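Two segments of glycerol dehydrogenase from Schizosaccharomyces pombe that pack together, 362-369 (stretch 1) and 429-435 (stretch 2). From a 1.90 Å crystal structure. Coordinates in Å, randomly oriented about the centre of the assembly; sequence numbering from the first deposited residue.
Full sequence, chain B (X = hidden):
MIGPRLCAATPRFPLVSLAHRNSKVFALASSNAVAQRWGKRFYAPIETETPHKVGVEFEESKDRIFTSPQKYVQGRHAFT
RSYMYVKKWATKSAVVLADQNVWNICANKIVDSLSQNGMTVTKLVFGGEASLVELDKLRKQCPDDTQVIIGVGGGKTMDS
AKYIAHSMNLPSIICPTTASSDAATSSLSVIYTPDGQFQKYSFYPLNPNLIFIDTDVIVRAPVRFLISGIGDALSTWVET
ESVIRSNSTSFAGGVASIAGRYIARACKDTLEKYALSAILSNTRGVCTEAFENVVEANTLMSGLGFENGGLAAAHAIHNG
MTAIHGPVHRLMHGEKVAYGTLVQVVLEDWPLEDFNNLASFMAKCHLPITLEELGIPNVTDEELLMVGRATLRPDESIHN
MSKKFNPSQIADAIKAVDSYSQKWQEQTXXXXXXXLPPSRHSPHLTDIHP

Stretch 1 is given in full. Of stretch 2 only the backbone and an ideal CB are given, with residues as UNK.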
ATOM      1  N   MET B 362     -13.623  22.643   8.227  1.00 10.08           N
ATOM      2  CA  MET B 362     -14.452  23.838   8.334  1.00 10.04           C
ATOM      3  C   MET B 362     -13.895  24.772   9.404  1.00 10.09           C
ATOM      4  O   MET B 362     -13.843  25.990   9.214  1.00  9.65           O
ATOM      5  CB  MET B 362     -15.899  23.466   8.669  1.00  9.83           C
ATOM      6  CG  MET B 362     -16.643  22.785   7.528  1.00  9.93           C
ATOM      7  SD  MET B 362     -18.328  22.334   8.002  1.00 10.43           S
ATOM      8  CE  MET B 362     -18.970  21.660   6.430  1.00 10.31           C
ATOM      9  N   ALA B 363     -13.473  24.196  10.525  1.00 10.14           N
ATOM     10  CA  ALA B 363     -12.911  24.985  11.613  1.00 10.76           C
ATOM     11  C   ALA B 363     -11.654  25.723  11.155  1.00 11.23           C
ATOM     12  O   ALA B 363     -11.459  26.885  11.493  1.00 10.96           O
ATOM     13  CB  ALA B 363     -12.590  24.088  12.801  1.00 10.71           C
ATOM     14  N   LYS B 364     -10.798  25.049  10.388  1.00 11.76           N
ATOM     15  CA  LYS B 364      -9.569  25.682   9.907  1.00 12.50           C
ATOM     16  C   LYS B 364      -9.873  26.850   8.974  1.00 12.25           C
ATOM     17  O   LYS B 364      -9.095  27.800   8.883  1.00 12.05           O
ATOM     18  CB  LYS B 364      -8.686  24.659   9.185  1.00 13.60           C
ATOM     19  CG  LYS B 364      -8.260  23.495  10.070  1.00 15.53           C
ATOM     20  CD  LYS B 364      -7.404  22.486   9.312  1.00 16.93           C
ATOM     21  CE  LYS B 364      -7.034  21.315  10.214  1.00 18.00           C
ATOM     22  NZ  LYS B 364      -6.165  20.320   9.516  1.00 19.09           N
ATOM     23  N   CYS B 365     -11.006  26.773   8.281  1.00 12.00           N
ATOM     24  CA  CYS B 365     -11.428  27.816   7.354  1.00 12.03           C
ATOM     25  C   CYS B 365     -12.186  28.932   8.065  1.00 12.06           C
ATOM     26  O   CYS B 365     -12.609  29.899   7.435  1.00 11.92           O
ATOM     27  CB  CYS B 365     -12.320  27.225   6.255  1.00 12.18           C
ATOM     28  SG  CYS B 365     -11.459  26.128   5.106  1.00 12.87           S
ATOM     29  N   HIS B 366     -12.367  28.777   9.373  1.00 12.09           N
ATOM     30  CA  HIS B 366     -13.069  29.758  10.199  1.00 12.52           C
ATOM     31  C   HIS B 366     -14.581  29.769   9.984  1.00 12.25           C
ATOM     32  O   HIS B 366     -15.221  30.822  10.028  1.00 12.15           O
ATOM     33  CB  HIS B 366     -12.511  31.166   9.965  1.00 13.38           C
ATOM     34  CG  HIS B 366     -12.718  32.095  11.125  1.00 14.74           C
ATOM     35  ND1 HIS B 366     -11.980  32.009  12.288  1.00 15.69           N
ATOM     36  CD2 HIS B 366     -13.581  33.124  11.306  1.00 15.25           C
ATOM     37  CE1 HIS B 366     -12.378  32.947  13.132  1.00 15.37           C
ATOM     38  NE2 HIS B 366     -13.348  33.636  12.560  1.00 15.47           N
ATOM     39  N   LEU B 367     -15.146  28.591   9.738  1.00 11.82           N
ATOM     40  CA  LEU B 367     -16.583  28.446   9.563  1.00 11.73           C
ATOM     41  C   LEU B 367     -17.139  27.960  10.899  1.00 11.75           C
ATOM     42  O   LEU B 367     -16.488  27.185  11.601  1.00 11.68           O
ATOM     43  CB  LEU B 367     -16.890  27.416   8.469  1.00 11.55           C
ATOM     44  CG  LEU B 367     -16.695  27.898   7.026  1.00 11.37           C
ATOM     45  CD1 LEU B 367     -16.609  26.708   6.076  1.00 11.25           C
ATOM     46  CD2 LEU B 367     -17.862  28.808   6.642  1.00 11.13           C
ATOM     47  N   PRO B 368     -18.347  28.408  11.271  1.00 11.63           N
ATOM     48  CA  PRO B 368     -18.942  27.984  12.539  1.00 11.49           C
ATOM     49  C   PRO B 368     -19.383  26.522  12.499  1.00 11.46           C
ATOM     50  O   PRO B 368     -20.026  26.094  11.542  1.00 11.30           O
ATOM     51  CB  PRO B 368     -20.124  28.940  12.698  1.00 11.46           C
ATOM     52  CG  PRO B 368     -20.549  29.171  11.282  1.00 11.52           C
ATOM     53  CD  PRO B 368     -19.225  29.365  10.569  1.00 11.65           C
ATOM     54  N   ILE B 369     -19.033  25.762  13.534  1.00 11.13           N
ATOM     55  CA  ILE B 369     -19.410  24.354  13.599  1.00 11.40           C
ATOM     56  C   ILE B 369     -20.180  24.024  14.867  1.00 11.41           C
ATOM     57  O   ILE B 369     -20.442  22.857  15.152  1.00 11.66           O
ATOM     58  CB  ILE B 369     -18.182  23.424  13.521  1.00 11.40           C
ATOM     59  CG1 ILE B 369     -17.226  23.704  14.684  1.00 11.30           C
ATOM     60  CG2 ILE B 369     -17.489  23.602  12.179  1.00 11.67           C
ATOM     61  CD1 ILE B 369     -16.069  22.715  14.777  1.00 11.45           C
ATOM     62  N   UNK B 429      -7.997  20.398  21.371  1.00 15.81           N
ATOM     63  CA  UNK B 429      -7.545  21.623  22.005  1.00 15.93           C
ATOM     64  C   UNK B 429      -7.655  22.818  21.071  1.00 16.07           C
ATOM     65  O   UNK B 429      -6.968  23.827  21.253  1.00 16.15           O
ATOM     66  CB  UNK B 429      -6.100  21.465  22.484  1.00 15.93           C
ATOM     67  N   UNK B 430      -8.520  22.705  20.066  1.00 15.92           N
ATOM     68  CA  UNK B 430      -8.740  23.777  19.094  1.00 15.96           C
ATOM     69  C   UNK B 430      -9.364  24.990  19.785  1.00 16.08           C
ATOM     70  O   UNK B 430     -10.457  24.904  20.344  1.00 16.11           O
ATOM     71  CB  UNK B 430      -9.634  23.295  17.950  1.00 15.96           C
ATOM     72  N   UNK B 431      -8.670  26.122  19.733  1.00 16.31           N
ATOM     73  CA  UNK B 431      -9.143  27.338  20.390  1.00 16.78           C
ATOM     74  C   UNK B 431      -9.796  28.378  19.480  1.00 16.76           C
ATOM     75  O   UNK B 431     -10.494  29.271  19.962  1.00 16.75           O
ATOM     76  CB  UNK B 431      -7.964  27.996  21.110  1.00 16.78           C
ATOM     77  N   UNK B 432      -9.573  28.274  18.174  1.00 16.69           N
ATOM     78  CA  UNK B 432     -10.150  29.233  17.234  1.00 16.61           C
ATOM     79  C   UNK B 432     -11.679  29.108  17.224  1.00 16.18           C
ATOM     80  O   UNK B 432     -12.222  28.007  17.301  1.00 15.30           O
ATOM     81  CB  UNK B 432      -9.585  29.014  15.829  1.00 16.61           C
ATOM     82  N   UNK B 433     -12.370  30.243  17.134  1.00 15.55           N
ATOM     83  CA  UNK B 433     -13.832  30.247  17.127  1.00 15.19           C
ATOM     84  C   UNK B 433     -14.386  31.328  16.208  1.00 14.96           C
ATOM     85  O   UNK B 433     -13.828  32.422  16.117  1.00 14.90           O
ATOM     86  CB  UNK B 433     -14.368  30.446  18.546  1.00 15.19           C
ATOM     87  N   UNK B 434     -15.484  31.016  15.529  1.00 14.30           N
ATOM     88  CA  UNK B 434     -16.143  31.979  14.654  1.00 13.95           C
ATOM     89  C   UNK B 434     -17.009  32.819  15.580  1.00 13.88           C
ATOM     90  O   UNK B 434     -17.743  32.274  16.413  1.00 13.71           O
ATOM     91  CB  UNK B 434     -16.958  31.307  13.547  1.00 13.95           C
ATOM     92  N   UNK B 435     -16.910  34.137  15.454  1.00 13.75           N
ATOM     93  CA  UNK B 435     -17.705  35.043  16.278  1.00 14.23           C
ATOM     94  C   UNK B 435     -18.585  35.848  15.320  1.00 14.10           C
ATOM     95  O   UNK B 435     -18.081  36.565  14.460  1.00 14.04           O
ATOM     96  CB  UNK B 435     -16.824  35.952  17.138  1.00 14.23           C
TER

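Position 429 lies out of reach of stretch 1, and nothing there bears on its side chain. The backbone decides more: phi is 71° and psi 22°, and positive phi favours glycine. Asparagine could also adopt it. The residue is Gly429, the first to leave helical angles after a helix.

Position 430 points its CA-to-CB bond toward stretch 1, yet no atom of that stretch lies within 5.5 Å of the ideal CB. The gap calls for a long or large side chain. At its far side are the CB and O of Ala363 and the aliphatic part of Lys364. A long aliphatic chain or an aromatic ring would suit, and a donor could use the carbonyl. The residue is Trp430, with chi1 in t. Its ring spans the gap. CB of Ala363 lies 3.7 Å from NE1 of Trp430, and CG of Lys364 lies 4.0 Å from CH2 of Trp430. The ring nitrogen reaches the carbonyl through water 1, which accepts from NE1 of Trp430 (3.0 Å) and donates to O of Ala363 (2.8 Å).

Position 431 is out of reach of stretch 1, and its backbone angles are ordinary. Many residues would fit, small polar ones among them. It is Thr431, which makes no contact with stretch 1.

Position 432 points toward stretch 1. Its ideal CB is 5.2 Å from both O of Ala363 and ND1 of His366. The imidazole nitrogen can donate, so an acceptor on a chain of moderate length would suit: Asp, Asn, Glu or Gln. The residue is Glu432, extended with chi1 and chi2 in t. ND1 of His366 donates to OE1 of Glu432 at 2.9 Å and 162°. The oxygen lies at the ring edge, near its plane, where the N-H points. This is the direct hydrogen bond between the stretches. Water 2 adds a second link, donating to O of Lys364 (2.7 Å) and to OE2 of Glu432 (3.0 Å).

Position 433 points away from stretch 1, which asks little of its side chain. Its backbone carbonyl matters more: O of 433 lies 3.4 Å from CE1 of His366. A long polar chain is one option. The residue is Arg433, which folds back on its own stretch. Its NH1 donates to O of Trp430 (2.8 Å) and to O of Glu432 (3.0 Å), tying the loop together.

Position 434 points toward stretch 1, and its ideal CB is 3.9 Å from N of Pro368. The proline ring offers an apolar surface, so leucine, methionine or an aromatic would suit. The residue is Phe434. CD of Pro368 sits over one face of its ring, 4.0 Å from the centroid. CB of Pro368 is 3.7 Å from CD2 of Phe434.

Position 435 points away, and a polar or charged chain could extend freely from stretch 1. It is Arg435. Its backbone N donates to water 3 (3.0 Å), which also meets NE2 of His366 (2.6 Å).

Stretch 2, residues 429-435: GWTERFR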
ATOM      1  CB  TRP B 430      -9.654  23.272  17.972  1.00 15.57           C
ATOM      2  CG  TRP B 430      -9.878  24.252  16.865  1.00 15.15           C
ATOM      3  CD1 TRP B 430     -10.972  25.054  16.683  1.00 15.05           C
ATOM      4  CD2 TRP B 430      -8.996  24.521  15.769  1.00 15.27           C
ATOM      5  NE1 TRP B 430     -10.824  25.803  15.539  1.00 14.99           N
ATOM      6  CE2 TRP B 430      -9.620  25.496  14.959  1.00 15.08           C
ATOM      7  CE3 TRP B 430      -7.737  24.032  15.392  1.00 15.43           C
ATOM      8  CZ2 TRP B 430      -9.025  25.994  13.791  1.00 15.41           C
ATOM      9  CZ3 TRP B 430      -7.144  24.528  14.228  1.00 15.71           C
ATOM     10  CH2 TRP B 430      -7.793  25.500  13.444  1.00 15.64           C
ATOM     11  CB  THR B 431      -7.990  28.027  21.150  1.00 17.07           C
ATOM     12  OG1 THR B 431      -6.935  28.338  20.232  1.00 17.51           O
ATOM     13  CG2 THR B 431      -7.449  27.116  22.241  1.00 17.40           C
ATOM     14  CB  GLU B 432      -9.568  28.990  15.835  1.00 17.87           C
ATOM     15  CG  GLU B 432      -9.988  29.988  14.759  1.00 19.74           C
ATOM     16  CD  GLU B 432      -9.196  29.819  13.458  1.00 20.74           C
ATOM     17  OE1 GLU B 432      -9.582  30.428  12.433  1.00 21.64           O
ATOM     18  OE2 GLU B 432      -8.184  29.081  13.463  1.00 21.20           O
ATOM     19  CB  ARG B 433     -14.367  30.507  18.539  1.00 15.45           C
ATOM     20  CG  ARG B 433     -14.005  29.455  19.578  1.00 15.52           C
ATOM     21  CD  ARG B 433     -14.925  28.245  19.490  1.00 15.38           C
ATOM     22  NE  ARG B 433     -14.714  27.340  20.616  1.00 15.45           N
ATOM     23  CZ  ARG B 433     -13.653  26.552  20.761  1.00 15.67           C
ATOM     24  NH1 ARG B 433     -12.694  26.545  19.844  1.00 15.42           N
ATOM     25  NH2 ARG B 433     -13.542  25.780  21.835  1.00 15.56           N
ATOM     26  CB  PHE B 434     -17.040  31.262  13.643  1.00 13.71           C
ATOM     27  CG  PHE B 434     -17.953  32.181  12.872  1.00 13.73           C
ATOM     28  CD1 PHE B 434     -17.531  32.777  11.689  1.00 13.72           C
ATOM     29  CD2 PHE B 434     -19.245  32.436  13.325  1.00 13.68           C
ATOM     30  CE1 PHE B 434     -18.385  33.615  10.963  1.00 13.83           C
ATOM     31  CE2 PHE B 434     -20.108  33.271  12.608  1.00 13.96           C
ATOM     32  CZ  PHE B 434     -19.678  33.859  11.427  1.00 13.79           C
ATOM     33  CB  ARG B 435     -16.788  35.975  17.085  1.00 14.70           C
ATOM     34  CG  ARG B 435     -15.798  35.258  18.001  1.00 16.21           C
ATOM     35  CD  ARG B 435     -16.498  34.372  19.022  1.00 17.34           C
ATOM     36  NE  ARG B 435     -15.570  33.815  20.006  1.00 18.94           N
ATOM     37  CZ  ARG B 435     -15.927  32.998  20.996  1.00 19.47           C
ATOM     38  NH1 ARG B 435     -17.195  32.638  21.138  1.00 20.08           N
ATOM     39  NH2 ARG B 435     -15.015  32.535  21.843  1.00 20.09           N
TER
HETATM   40  O   HOH W   1     -12.353  27.854  13.969  1.00 13.98           O
HETATM   41  O   HOH W   2      -7.200  28.029  10.842  1.00 12.29           O
HETATM   42  O   HOH W   3     -14.365  35.179  14.330  1.00 16.91           O
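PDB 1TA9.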